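Local coordinates for protein DltD (Streptococcus thermophilus LMG 18311, PDB 7DXM), which probably acts as the terminal O-acyltransfer protein of the dlt operon, serving the D-alanylation of lipoteichoic acid at the cell membrane, at residues K23-N27 with D187-S191; A14-T18 with W48-D52; T154-Q158 with D172-I176; S77-Q82 with Y100-W106; Y112-Q118 with I146-K150. All coordinates share one frame. Numbering follows the deposited sequence.

Interaction 1 of 5, residues K23-N27 with D187-S191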
# COMPACT_ATOMS: atom_id res chain seq x y z
N LYS A 23 9.63 -7.79 -3.06
CA LYS A 23 10.99 -7.28 -3.19
C LYS A 23 11.71 -7.83 -4.41
O LYS A 23 12.93 -7.69 -4.52
CB LYS A 23 11.78 -7.58 -1.92
CG LYS A 23 11.63 -8.98 -1.35
CD LYS A 23 12.13 -9.02 0.10
CE LYS A 23 12.12 -10.44 0.65
NZ LYS A 23 12.80 -10.43 1.95
N SER A 24 10.97 -8.46 -5.32
CA SER A 24 11.54 -8.94 -6.58
C SER A 24 11.54 -7.78 -7.56
O SER A 24 10.47 -7.40 -8.07
CB SER A 24 10.75 -10.13 -7.11
OG SER A 24 11.19 -10.48 -8.41
N ARG A 25 12.71 -7.20 -7.81
CA ARG A 25 12.81 -6.16 -8.84
C ARG A 25 12.43 -6.71 -10.22
O ARG A 25 11.71 -6.06 -10.99
CB ARG A 25 14.22 -5.58 -8.86
CG ARG A 25 14.47 -4.58 -9.99
CD ARG A 25 15.95 -4.42 -10.29
NE ARG A 25 16.63 -3.84 -9.14
CZ ARG A 25 16.94 -2.57 -9.04
NH1 ARG A 25 16.66 -1.75 -10.04
NH2 ARG A 25 17.54 -2.12 -7.95
N LYS A 26 12.88 -7.92 -10.55
CA LYS A 26 12.64 -8.42 -11.90
C LYS A 26 11.15 -8.50 -12.18
O LYS A 26 10.68 -7.96 -13.18
CB LYS A 26 13.33 -9.78 -12.11
CG LYS A 26 13.49 -10.17 -13.63
CD LYS A 26 14.71 -9.43 -14.35
CE LYS A 26 14.95 -9.84 -15.83
NZ LYS A 26 13.65 -10.04 -16.64
N ASN A 27 10.38 -9.12 -11.27
CA ASN A 27 8.95 -9.31 -11.52
C ASN A 27 8.24 -7.98 -11.76
O ASN A 27 7.56 -7.79 -12.78
CB ASN A 27 8.30 -10.05 -10.36
CG ASN A 27 8.60 -11.53 -10.39
OD1 ASN A 27 9.36 -11.98 -11.23
ND2 ASN A 27 8.01 -12.29 -9.46
N ASP A 187 19.12 -10.51 -7.79
CA ASP A 187 17.69 -10.46 -8.11
C ASP A 187 17.43 -11.19 -9.42
O ASP A 187 16.61 -12.12 -9.48
CB ASP A 187 17.22 -9.00 -8.21
CG ASP A 187 15.71 -8.84 -7.99
OD1 ASP A 187 14.89 -9.25 -8.86
OD2 ASP A 187 15.35 -8.27 -6.93
N SER A 188 18.13 -10.78 -10.48
CA SER A 188 17.89 -11.38 -11.78
C SER A 188 18.13 -12.88 -11.75
O SER A 188 17.48 -13.63 -12.49
CB SER A 188 18.77 -10.72 -12.83
OG SER A 188 18.17 -10.83 -14.11
N LEU A 189 19.03 -13.33 -10.87
CA LEU A 189 19.36 -14.75 -10.78
C LEU A 189 18.31 -15.54 -10.01
O LEU A 189 17.98 -16.67 -10.39
CB LEU A 189 20.73 -14.91 -10.13
CG LEU A 189 21.21 -16.36 -9.93
CD1 LEU A 189 21.29 -17.12 -11.24
CD2 LEU A 189 22.56 -16.39 -9.24
N PHE A 190 17.79 -14.99 -8.93
CA PHE A 190 16.97 -15.80 -8.03
C PHE A 190 15.47 -15.57 -8.18
O PHE A 190 14.68 -16.42 -7.75
CB PHE A 190 17.36 -15.54 -6.58
CG PHE A 190 18.64 -16.20 -6.19
CD1 PHE A 190 18.64 -17.50 -5.71
CD2 PHE A 190 19.85 -15.53 -6.31
CE1 PHE A 190 19.84 -18.12 -5.36
CE2 PHE A 190 21.04 -16.14 -5.96
CZ PHE A 190 21.03 -17.43 -5.49
N SER A 191 15.04 -14.45 -8.76
CA SER A 191 13.61 -14.21 -8.84
C SER A 191 12.87 -15.33 -9.55
O SER A 191 11.79 -15.72 -9.07
CB SER A 191 13.36 -12.84 -9.48
OG SER A 191 13.74 -11.80 -8.57

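Interaction 2 of 5, residues A14-T18 with W48-D52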
# COMPACT_ATOMS: atom_id res chain seq x y z
N ALA A 14 0.89 -10.46 -11.07
CA ALA A 14 0.22 -9.26 -10.63
C ALA A 14 -0.64 -9.49 -9.40
O ALA A 14 -1.05 -8.51 -8.78
CB ALA A 14 -0.62 -8.67 -11.76
N VAL A 15 -0.91 -10.74 -9.04
CA VAL A 15 -1.78 -11.01 -7.91
C VAL A 15 -1.18 -12.10 -7.04
O VAL A 15 -1.91 -12.76 -6.29
CB VAL A 15 -3.20 -11.43 -8.35
CG1 VAL A 15 -4.06 -10.22 -8.81
CG2 VAL A 15 -3.11 -12.46 -9.42
N THR A 16 0.14 -12.32 -7.13
CA THR A 16 0.74 -13.36 -6.31
C THR A 16 0.76 -12.96 -4.84
O THR A 16 0.34 -13.73 -3.97
CB THR A 16 2.13 -13.71 -6.83
OG1 THR A 16 2.00 -14.57 -7.97
CG2 THR A 16 2.95 -14.42 -5.78
N LEU A 17 1.20 -11.73 -4.55
CA LEU A 17 1.02 -11.14 -3.22
C LEU A 17 1.77 -11.93 -2.14
O LEU A 17 1.24 -12.25 -1.07
CB LEU A 17 -0.47 -11.00 -2.89
CG LEU A 17 -1.09 -10.00 -3.85
CD1 LEU A 17 -2.60 -10.03 -3.86
CD2 LEU A 17 -0.60 -8.61 -3.53
N THR A 18 3.02 -12.24 -2.42
CA THR A 18 3.93 -12.86 -1.46
C THR A 18 5.07 -11.90 -1.18
O THR A 18 5.46 -11.10 -2.04
CB THR A 18 4.51 -14.19 -1.96
OG1 THR A 18 5.40 -13.96 -3.08
CG2 THR A 18 3.36 -15.13 -2.37
N TRP A 48 -5.44 -6.38 -0.47
CA TRP A 48 -5.46 -6.97 -1.80
C TRP A 48 -5.73 -8.46 -1.78
O TRP A 48 -6.03 -9.04 -2.84
CB TRP A 48 -4.14 -6.71 -2.50
CG TRP A 48 -3.73 -5.29 -2.61
CD1 TRP A 48 -2.48 -4.78 -2.39
CD2 TRP A 48 -4.54 -4.17 -2.99
NE1 TRP A 48 -2.46 -3.42 -2.61
CE2 TRP A 48 -3.72 -3.03 -2.99
CE3 TRP A 48 -5.89 -4.04 -3.35
CZ2 TRP A 48 -4.19 -1.78 -3.33
CZ3 TRP A 48 -6.36 -2.79 -3.68
CH2 TRP A 48 -5.52 -1.67 -3.67
N LEU A 49 -5.61 -9.12 -0.63
CA LEU A 49 -5.85 -10.56 -0.60
C LEU A 49 -7.32 -10.92 -0.48
O LEU A 49 -7.63 -12.11 -0.49
CB LEU A 49 -5.11 -11.20 0.57
CG LEU A 49 -3.62 -11.02 0.45
CD1 LEU A 49 -2.98 -11.44 1.75
CD2 LEU A 49 -3.17 -11.87 -0.70
N ARG A 50 -8.21 -9.93 -0.34
CA ARG A 50 -9.63 -10.23 -0.11
C ARG A 50 -10.29 -10.46 -1.46
O ARG A 50 -11.11 -9.67 -1.94
CB ARG A 50 -10.31 -9.12 0.68
CG ARG A 50 -10.07 -9.20 2.18
CD ARG A 50 -8.64 -8.81 2.44
NE ARG A 50 -8.25 -8.79 3.84
CZ ARG A 50 -8.00 -9.85 4.57
NH1 ARG A 50 -7.66 -9.69 5.83
NH2 ARG A 50 -8.11 -11.07 4.05
N PHE A 51 -9.92 -11.57 -2.09
CA PHE A 51 -10.49 -11.89 -3.38
C PHE A 51 -11.97 -12.19 -3.20
O PHE A 51 -12.38 -12.81 -2.21
CB PHE A 51 -9.76 -13.06 -4.02
CG PHE A 51 -8.32 -12.78 -4.30
CD1 PHE A 51 -7.95 -12.04 -5.41
CD2 PHE A 51 -7.33 -13.24 -3.45
CE1 PHE A 51 -6.63 -11.75 -5.67
CE2 PHE A 51 -6.01 -12.96 -3.69
CZ PHE A 51 -5.65 -12.21 -4.80
N ASP A 52 -12.76 -11.64 -4.11
CA ASP A 52 -14.16 -11.98 -4.32
C ASP A 52 -14.51 -11.50 -5.72
O ASP A 52 -13.68 -10.92 -6.43
CB ASP A 52 -15.06 -11.38 -3.24
CG ASP A 52 -15.06 -9.88 -3.24
OD1 ASP A 52 -15.15 -9.29 -4.34
OD2 ASP A 52 -15.02 -9.27 -2.15

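Interaction 3 of 5, residues T154-Q158 with D172-I176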
# COMPACT_ATOMS: atom_id res chain seq x y z
N THR A 154 24.24 -3.86 7.13
CA THR A 154 25.45 -3.70 6.35
C THR A 154 25.51 -2.27 5.86
O THR A 154 24.50 -1.57 5.84
CB THR A 154 25.48 -4.67 5.18
OG1 THR A 154 26.85 -4.95 4.80
CG2 THR A 154 24.70 -4.09 4.00
N MET A 155 26.70 -1.83 5.47
CA MET A 155 26.89 -0.44 5.01
C MET A 155 26.37 0.55 6.05
O MET A 155 25.73 1.55 5.73
CB MET A 155 26.22 -0.20 3.66
CG MET A 155 26.80 -1.01 2.52
SD MET A 155 26.05 -0.72 0.90
CE MET A 155 24.94 -2.13 0.72
N LYS A 156 26.62 0.24 7.33
CA LYS A 156 26.14 1.10 8.40
C LYS A 156 26.83 2.46 8.38
O LYS A 156 26.20 3.48 8.68
CB LYS A 156 26.34 0.44 9.76
CG LYS A 156 25.50 1.02 10.89
CD LYS A 156 25.91 0.44 12.27
CE LYS A 156 25.39 1.32 13.43
NZ LYS A 156 26.15 1.22 14.73
N SER A 157 28.13 2.50 8.06
CA SER A 157 28.80 3.79 8.10
C SER A 157 28.15 4.75 7.11
O SER A 157 27.79 5.88 7.47
CB SER A 157 30.29 3.65 7.80
OG SER A 157 30.56 3.98 6.46
N GLN A 158 27.94 4.28 5.88
CA GLN A 158 27.32 5.12 4.86
C GLN A 158 25.94 5.58 5.29
O GLN A 158 25.59 6.75 5.09
CB GLN A 158 27.23 4.35 3.55
CG GLN A 158 28.57 4.07 2.92
CD GLN A 158 29.27 2.90 3.56
OE1 GLN A 158 28.77 2.30 4.52
NE2 GLN A 158 30.43 2.55 3.02
N ASP A 172 33.13 5.46 -0.63
CA ASP A 172 31.75 5.07 -0.35
C ASP A 172 30.95 4.89 -1.64
O ASP A 172 30.34 3.83 -1.86
CB ASP A 172 31.08 6.11 0.54
CG ASP A 172 31.74 6.21 1.88
OD1 ASP A 172 32.21 5.16 2.38
OD2 ASP A 172 31.80 7.34 2.43
N LYS A 173 30.87 5.93 -2.47
CA LYS A 173 30.17 5.83 -3.75
C LYS A 173 30.58 4.55 -4.49
O LYS A 173 29.71 3.78 -4.91
CB LYS A 173 30.41 7.07 -4.62
CG LYS A 173 30.08 8.41 -3.97
CD LYS A 173 30.30 9.59 -4.94
CE LYS A 173 29.75 10.88 -4.33
NZ LYS A 173 28.77 11.61 -5.20
N THR A 174 31.89 4.31 -4.64
CA THR A 174 32.27 3.13 -5.43
C THR A 174 31.78 1.84 -4.78
O THR A 174 31.24 0.95 -5.46
CB THR A 174 33.79 3.07 -5.67
OG1 THR A 174 34.50 3.12 -4.43
CG2 THR A 174 34.24 4.19 -6.60
N TYR A 175 31.92 1.75 -3.46
CA TYR A 175 31.45 0.56 -2.76
C TYR A 175 29.97 0.34 -3.01
O TYR A 175 29.53 -0.77 -3.35
CB TYR A 175 31.75 0.69 -1.26
CG TYR A 175 31.31 -0.47 -0.39
CD1 TYR A 175 31.65 -1.77 -0.70
CD2 TYR A 175 30.56 -0.25 0.76
CE1 TYR A 175 31.25 -2.80 0.11
CE2 TYR A 175 30.16 -1.28 1.57
CZ TYR A 175 30.51 -2.57 1.24
OH TYR A 175 30.11 -3.61 2.05
N ILE A 176 29.18 1.42 -2.91
CA ILE A 176 27.73 1.29 -2.95
C ILE A 176 27.26 0.96 -4.37
O ILE A 176 26.32 0.17 -4.55
CB ILE A 176 27.04 2.55 -2.43
CG1 ILE A 176 27.22 2.67 -0.92
CG2 ILE A 176 25.58 2.52 -2.72
CD1 ILE A 176 27.56 4.06 -0.46

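Interaction 4 of 5, residues S77-Q82 with Y100-W106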
# COMPACT_ATOMS: atom_id res chain seq x y z
N SER A 77 3.39 -4.01 5.22
CA SER A 77 4.13 -3.20 4.24
C SER A 77 3.63 -1.75 4.24
O SER A 77 2.90 -1.30 3.35
CB SER A 77 4.01 -3.81 2.85
OG SER A 77 2.68 -3.80 2.41
N ALA A 78 4.03 -0.98 5.27
CA ALA A 78 3.64 0.43 5.37
C ALA A 78 4.58 1.29 4.51
O ALA A 78 5.32 0.80 3.67
CB ALA A 78 3.61 0.86 6.83
N SER A 79 4.58 2.61 4.70
CA SER A 79 5.20 3.49 3.71
C SER A 79 6.73 3.39 3.70
O SER A 79 7.34 3.63 2.65
CB SER A 79 4.77 4.94 3.93
OG SER A 79 3.39 5.04 4.18
N LEU A 80 7.37 3.07 4.82
CA LEU A 80 8.82 2.96 4.76
C LEU A 80 9.24 1.79 3.84
O LEU A 80 10.09 1.96 2.94
CB LEU A 80 9.40 2.81 6.17
CG LEU A 80 10.91 2.74 6.37
CD1 LEU A 80 11.61 3.97 5.84
CD2 LEU A 80 11.19 2.59 7.82
N ASN A 81 8.63 0.62 4.04
CA ASN A 81 8.92 -0.53 3.18
C ASN A 81 8.50 -0.27 1.74
O ASN A 81 9.18 -0.72 0.80
CB ASN A 81 8.20 -1.76 3.72
CG ASN A 81 8.89 -2.32 4.92
OD1 ASN A 81 10.10 -2.49 4.91
ND2 ASN A 81 8.13 -2.59 5.99
N GLN A 82 7.37 0.44 1.56
CA GLN A 82 6.90 0.81 0.23
C GLN A 82 7.88 1.73 -0.48
O GLN A 82 8.19 1.50 -1.65
CB GLN A 82 5.53 1.46 0.33
CG GLN A 82 4.42 0.53 0.79
CD GLN A 82 4.01 -0.48 -0.27
OE1 GLN A 82 4.57 -0.52 -1.37
NE2 GLN A 82 3.03 -1.32 0.07
N TYR A 100 -2.59 4.18 -4.27
CA TYR A 100 -1.89 3.99 -3.00
C TYR A 100 -2.89 4.03 -1.85
O TYR A 100 -3.37 5.10 -1.49
CB TYR A 100 -0.81 5.04 -2.80
CG TYR A 100 0.11 4.72 -1.64
CD1 TYR A 100 -0.27 4.98 -0.33
CD2 TYR A 100 1.36 4.16 -1.87
CE1 TYR A 100 0.58 4.70 0.72
CE2 TYR A 100 2.23 3.87 -0.82
CZ TYR A 100 1.84 4.15 0.48
OH TYR A 100 2.68 3.87 1.54
N VAL A 101 -3.18 2.86 -1.27
CA VAL A 101 -4.06 2.77 -0.11
C VAL A 101 -3.26 3.17 1.12
O VAL A 101 -2.21 2.59 1.40
CB VAL A 101 -4.63 1.36 0.05
CG1 VAL A 101 -5.78 1.40 1.01
CG2 VAL A 101 -5.02 0.78 -1.28
N LEU A 102 -3.75 4.18 1.83
CA LEU A 102 -3.27 4.54 3.17
C LEU A 102 -4.14 3.81 4.18
O LEU A 102 -5.28 4.21 4.43
CB LEU A 102 -3.39 6.04 3.36
CG LEU A 102 -2.56 6.82 2.38
CD1 LEU A 102 -2.98 8.27 2.36
CD2 LEU A 102 -1.14 6.68 2.87
N SER A 103 -3.63 2.71 4.74
CA SER A 103 -4.36 1.96 5.75
C SER A 103 -4.17 2.65 7.11
O SER A 103 -3.02 2.86 7.52
CB SER A 103 -3.85 0.50 5.77
OG SER A 103 -4.34 -0.29 6.85
N PRO A 104 -5.24 3.08 7.79
CA PRO A 104 -5.04 3.89 9.01
C PRO A 104 -4.50 3.09 10.18
O PRO A 104 -3.83 3.66 11.05
CB PRO A 104 -6.43 4.48 9.29
CG PRO A 104 -7.17 4.36 8.02
CD PRO A 104 -6.67 3.06 7.42
N GLN A 105 -4.75 1.78 10.21
CA GLN A 105 -4.14 0.88 11.18
C GLN A 105 -2.62 0.99 11.17
O GLN A 105 -1.95 0.48 12.07
CB GLN A 105 -4.54 -0.57 10.90
CG GLN A 105 -6.01 -0.85 11.12
CD GLN A 105 -6.89 -0.15 10.09
OE1 GLN A 105 -6.38 0.42 9.10
NE2 GLN A 105 -8.21 -0.18 10.31
N TRP A 106 -2.07 1.63 10.13
CA TRP A 106 -0.64 1.81 10.07
C TRP A 106 -0.16 2.74 11.14
O TRP A 106 0.96 2.59 11.65
CB TRP A 106 -0.22 2.35 8.70
CG TRP A 106 -0.29 1.34 7.59
CD1 TRP A 106 -0.57 -0.00 7.70
CD2 TRP A 106 -0.05 1.58 6.20
NE1 TRP A 106 -0.53 -0.60 6.46
CE2 TRP A 106 -0.21 0.35 5.52
CE3 TRP A 106 0.28 2.72 5.45
CZ2 TRP A 106 -0.05 0.23 4.14
CZ3 TRP A 106 0.45 2.60 4.08
CH2 TRP A 106 0.28 1.37 3.44

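Interaction 5 of 5, residues Y112-Q118 with I146-K150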
# COMPACT_ATOMS: atom_id res chain seq x y z
N TYR A 112 5.18 -0.99 13.34
CA TYR A 112 5.32 -2.43 13.27
C TYR A 112 6.67 -2.95 13.70
O TYR A 112 7.61 -2.21 13.86
CB TYR A 112 5.12 -2.93 11.85
CG TYR A 112 3.73 -2.95 11.33
CD1 TYR A 112 2.84 -3.90 11.72
CD2 TYR A 112 3.33 -2.02 10.41
CE1 TYR A 112 1.57 -3.91 11.21
CE2 TYR A 112 2.07 -2.02 9.91
CZ TYR A 112 1.19 -2.96 10.31
OH TYR A 112 -0.06 -2.95 9.80
N ASN A 113 6.74 -4.25 13.86
CA ASN A 113 7.91 -4.97 14.25
C ASN A 113 9.09 -4.75 13.37
O ASN A 113 8.95 -4.26 12.29
CB ASN A 113 7.63 -6.38 13.83
CG ASN A 113 7.81 -7.35 14.91
OD1 ASN A 113 8.50 -7.09 15.84
ND2 ASN A 113 7.18 -8.48 14.79
N SER A 114 10.25 -5.16 13.84
CA SER A 114 11.48 -5.06 13.08
C SER A 114 11.41 -6.26 12.16
O SER A 114 11.92 -6.24 11.04
CB SER A 114 12.69 -5.15 14.00
OG SER A 114 13.56 -4.05 13.80
N ALA A 115 10.76 -7.31 12.66
CA ALA A 115 10.59 -8.52 11.87
C ALA A 115 9.69 -8.28 10.65
O ALA A 115 9.97 -8.78 9.55
CB ALA A 115 10.02 -9.62 12.75
N ALA A 116 8.60 -7.53 10.83
CA ALA A 116 7.76 -7.17 9.69
C ALA A 116 8.49 -6.24 8.74
O ALA A 116 8.21 -6.23 7.54
CB ALA A 116 6.45 -6.51 10.14
N PHE A 117 9.42 -5.44 9.27
CA PHE A 117 10.22 -4.60 8.39
C PHE A 117 11.14 -5.45 7.53
O PHE A 117 11.29 -5.18 6.33
CB PHE A 117 11.06 -3.62 9.20
CG PHE A 117 11.99 -2.82 8.37
CD1 PHE A 117 11.51 -1.79 7.57
CD2 PHE A 117 13.34 -3.09 8.36
CE1 PHE A 117 12.36 -1.03 6.78
CE2 PHE A 117 14.20 -2.35 7.56
CZ PHE A 117 13.71 -1.31 6.78
N GLN A 118 11.78 -6.45 8.14
CA GLN A 118 12.75 -7.24 7.37
C GLN A 118 12.08 -8.01 6.23
O GLN A 118 12.73 -8.28 5.22
CB GLN A 118 13.51 -8.20 8.29
CG GLN A 118 14.62 -8.97 7.57
CD GLN A 118 15.74 -8.05 7.07
OE1 GLN A 118 16.30 -7.24 7.81
NE2 GLN A 118 16.05 -8.16 5.79
N ILE A 146 15.81 3.73 8.78
CA ILE A 146 16.40 2.41 8.52
C ILE A 146 17.28 1.99 9.69
O ILE A 146 17.14 0.88 10.22
CB ILE A 146 17.19 2.41 7.20
CG1 ILE A 146 16.25 2.27 6.02
CG2 ILE A 146 18.20 1.29 7.20
CD1 ILE A 146 16.87 2.77 4.78
N LEU A 147 18.20 2.87 10.11
CA LEU A 147 19.02 2.54 11.28
C LEU A 147 18.15 2.28 12.51
O LEU A 147 18.52 1.45 13.35
CB LEU A 147 20.06 3.63 11.55
CG LEU A 147 21.18 3.66 10.50
CD1 LEU A 147 22.06 4.93 10.56
CD2 LEU A 147 22.03 2.42 10.63
N GLU A 148 16.98 2.92 12.61
CA GLU A 148 16.08 2.57 13.71
C GLU A 148 15.53 1.16 13.56
O GLU A 148 15.37 0.44 14.55
CB GLU A 148 14.93 3.56 13.81
CG GLU A 148 15.30 4.96 14.22
CD GLU A 148 14.07 5.79 14.59
OE1 GLU A 148 13.16 5.21 15.24
OE2 GLU A 148 14.00 6.99 14.20
N MET A 149 15.20 0.75 12.34
CA MET A 149 14.51 -0.52 12.18
C MET A 149 15.47 -1.68 12.25
O MET A 149 15.19 -2.69 12.92
CB MET A 149 13.73 -0.56 10.86
CG MET A 149 12.56 0.40 10.86
SD MET A 149 11.72 0.34 12.47
CE MET A 149 10.90 -1.26 12.38
N LYS A 150 16.62 -1.53 11.59
CA LYS A 150 17.63 -2.59 11.52
C LYS A 150 18.96 -1.95 11.90
O LYS A 150 19.74 -1.52 11.03
CB LYS A 150 17.58 -3.26 10.14
CG LYS A 150 18.44 -4.47 9.97
CD LYS A 150 18.50 -4.98 8.52
CE LYS A 150 19.12 -6.37 8.47
NZ LYS A 150 20.30 -6.43 7.53

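Interaction 1 of 5, residues K23-N27 with D187-S191
Lys-23, where the chain leaves helix 19-22, brings its carbonyl O to 3.5 Å from Asp-187 OD2; both are acceptors and do not bond, and the carbonyl instead takes a hydrogen bond from Gln-88. Ser-24 is the N-cap of helix 25-33: its OG accepts the amide of Asn-27 (N to OG 3.3 Å) and donates to Ser-191 OG at 2.9 Å, which ties the cap to helix 170-194. The next two amides, of the first turn, lack a carbonyl of a preceding helical turn to accept them, and the carboxylate of Asp-187 takes both. Arg-25 N donates to Asp-187 OD2 (3.0 Å), and Lys-26 N donates to Asp-187 OD1 (2.9 Å). The guanidinium of Arg-25 turns elsewhere, to a salt bridge with Asp-124. Lys-26 lays its aliphatic part against helix 170-194, with CD 3.7 Å from Ser-188 OG and CB 4.0 Å from Ser-191 CB. Asn-27 closes the segment, bonding through ND2 to Asn-21 and to the carbonyl of Ala-195.

Interaction 2 of 5, residues A14-T18 with W48-D52
Two loops meet beside the probable catalytic site: residues 48-52 follow strand 39-43 and Ser-46, which with Asp-344 and His-347 has the geometry of a Ser-His-Asp triad, and residues 14-18 join helix 7-13 to helix 19-22. The contact is apolar and centres on Leu-17. This residue has a left-handed backbone conformation (phi/psi 64/47) and directs its side chain toward the other loop, whereas the neighbouring Thr-16 and Thr-18 point away. Leu-17 CD1 lies 3.9 Å from Trp-48 CB and also 3.9 Å from Phe-51 CZ, while Leu-17 CB rests 3.6 Å from Leu-49 CD2. Val-15 widens the patch, its CG1 4.3 Å from Phe-51 CE1. Leu-17 thus packs against three side chains of the partner loop, Trp-48, Leu-49 and Phe-51; between the last two comes Arg-50, the centre of an inverse gamma turn. Arg-50 reaches away to a salt bridge with Asp-344 and to a bound sulfate ion. Val-15 and Leu-17 also touch Phe-71 of strand 68-72. A loop carrying the presumed nucleophile just after the first strand of a parallel sheet is typical of the SGNH hydrolase fold, the clan to which DltD belongs.

Interaction 3 of 5, residues T154-Q158 with D172-I176
This is a buried helix-to-helix contact, mixed apolar and polar, at the periphery of the fold, its centre about 29 Å from the centre of the chain. The start of helix 156-163 packs on an early part of the long helix 170-194. The CA pairing, Gln-158 with Asp-172 (6.8 Å) and Met-155 with Ile-176 (8.2 Å), shows the two segments running in broadly opposite senses. Met-155, at the N-cap position with a positive phi of 54°, sends its side chain between Tyr-175 and Ile-176. Its CG is 3.5 Å from Tyr-175 CE2 and its SD 4.0 Å from Ile-176 CG1; the sulfur stands 5.0 Å from the centroid of the Tyr-175 ring in an oblique Met-aromatic contact. One turn further on, Gln-158 packs its CG 3.5 Å from Ile-176 CD1. Its amide NE2 lies at the ring edge of Tyr-175, 3.6 Å from CD2, and makes a weak hydrogen bond to Asp-172 OD1 (3.2 Å). Asp-172 has a stronger partner in Lys-161, a salt bridge through OD2 that again links the two helices. Helix 123-131 offers Leu-126 to Met-155 and Leu-130 to Ile-176. Two successive helices joined by a short connection and running in broadly opposite senses form a helical hairpin.

Interaction 4 of 5, residues S77-Q82 with Y100-W106
Tyr-100, the second-last residue of strand 97-101, has a t rotamer that carries its hydroxyl to the start of helix 79-86, where OH donates a hydrogen bond to Ser-79 OG (3.0 Å). Ser-79, in an m rotamer, holds that oxygen close to the ring edge of Tyr-100, and the same OG is also bonded to Glu-270 of helix 270-283. Gln-82 adopts m for both chi1 and chi2, so its chain folds back: CG passes 3.8 Å from Tyr-100 OH, and NE2 donates to Ser-77 O (3.3 Å), holding the turn before the helix. Strands 68-72 and 97-101 are parallel, and helix 79-86 lies in the connection between them, a beta-alpha-beta crossover that passes strand 39-43 within the sheet. Beyond the strand the chain makes a 3-10 turn, from which Trp-106 (chi1 m, chi2 -5°) lays its indole flat against Ala-78, the N-cap residue. Ala-78 CA sits 3.7 Å from the centroid of the six-membered ring, almost exactly on its normal, in a CH-pi contact; Ala-78 CB is 3.8 Å from Trp-106 CD2. Further out along the indole, Ser-77 O approaches Trp-106 CZ2 at 3.4 Å and Ser-79 OG lies 3.8 Å from Trp-106 CZ3.

Interaction 5 of 5, residues Y112-Q118 with I146-K150
Residues 112-118 run from an extended lead-in into the short helix 114-118, closed by Gln-118 N to Ser-114 O at 2.9 Å; residues 146-150 finish helix 137-149, the last turn closed by Lys-150 N to Ile-146 O at 2.8 Å. Lys-150 then leaves helical geometry (phi/psi -130/84). The two backbones come closest at Ser-114 and Met-149, whose CA atoms are 5.5 Å apart. Met-149 fills the gap. Its CB lies over one face of the Phe-117 ring, 3.7 Å from the centroid in a CH-pi contact, and its compact rotamer, m at all three angles, folds CE back to 3.7 Å from Tyr-112 O and 3.6 Å from Asn-113 O. Ile-146 CG1 touches Phe-117 CZ at 4.5 Å, and Lys-150 CB comes within 4.3 Å of Phe-117 CE2. Phe-117 also touches Leu-80 and Leu-84 of helix 79-86, and its ring meets that of Phe-121. Gln-118 OE1 approaches Lys-150 CE at 3.0 Å. The contact between these two segments therefore appears to rest on dispersion and shape fit around an aromatic ring more than on directed polar bonds.

Along the chain interaction 2 opens first and crosses interaction 1, whose loop then holds interactions 4, 5 and 3 in series. Interaction 4 lies about 5 Å from the chain centre, on the parallel sheet; its centre is 14 Å from that of interaction 5 and 16 Å from that of interaction 2, and it touches both, through Phe-117 against Leu-80 and through Trp-48 against Val-101. Interaction 5 touches interaction 3 through Leu-147 and Lys-156, on consecutive helices. Interactions 1 and 3, their centres 22 Å apart, share helix 170-194, and interaction 1 also touches interaction 5, Lys-23 against Gln-118. The contacts thus lead from the sheet beside the probable catalytic triad out to the peripheral helices.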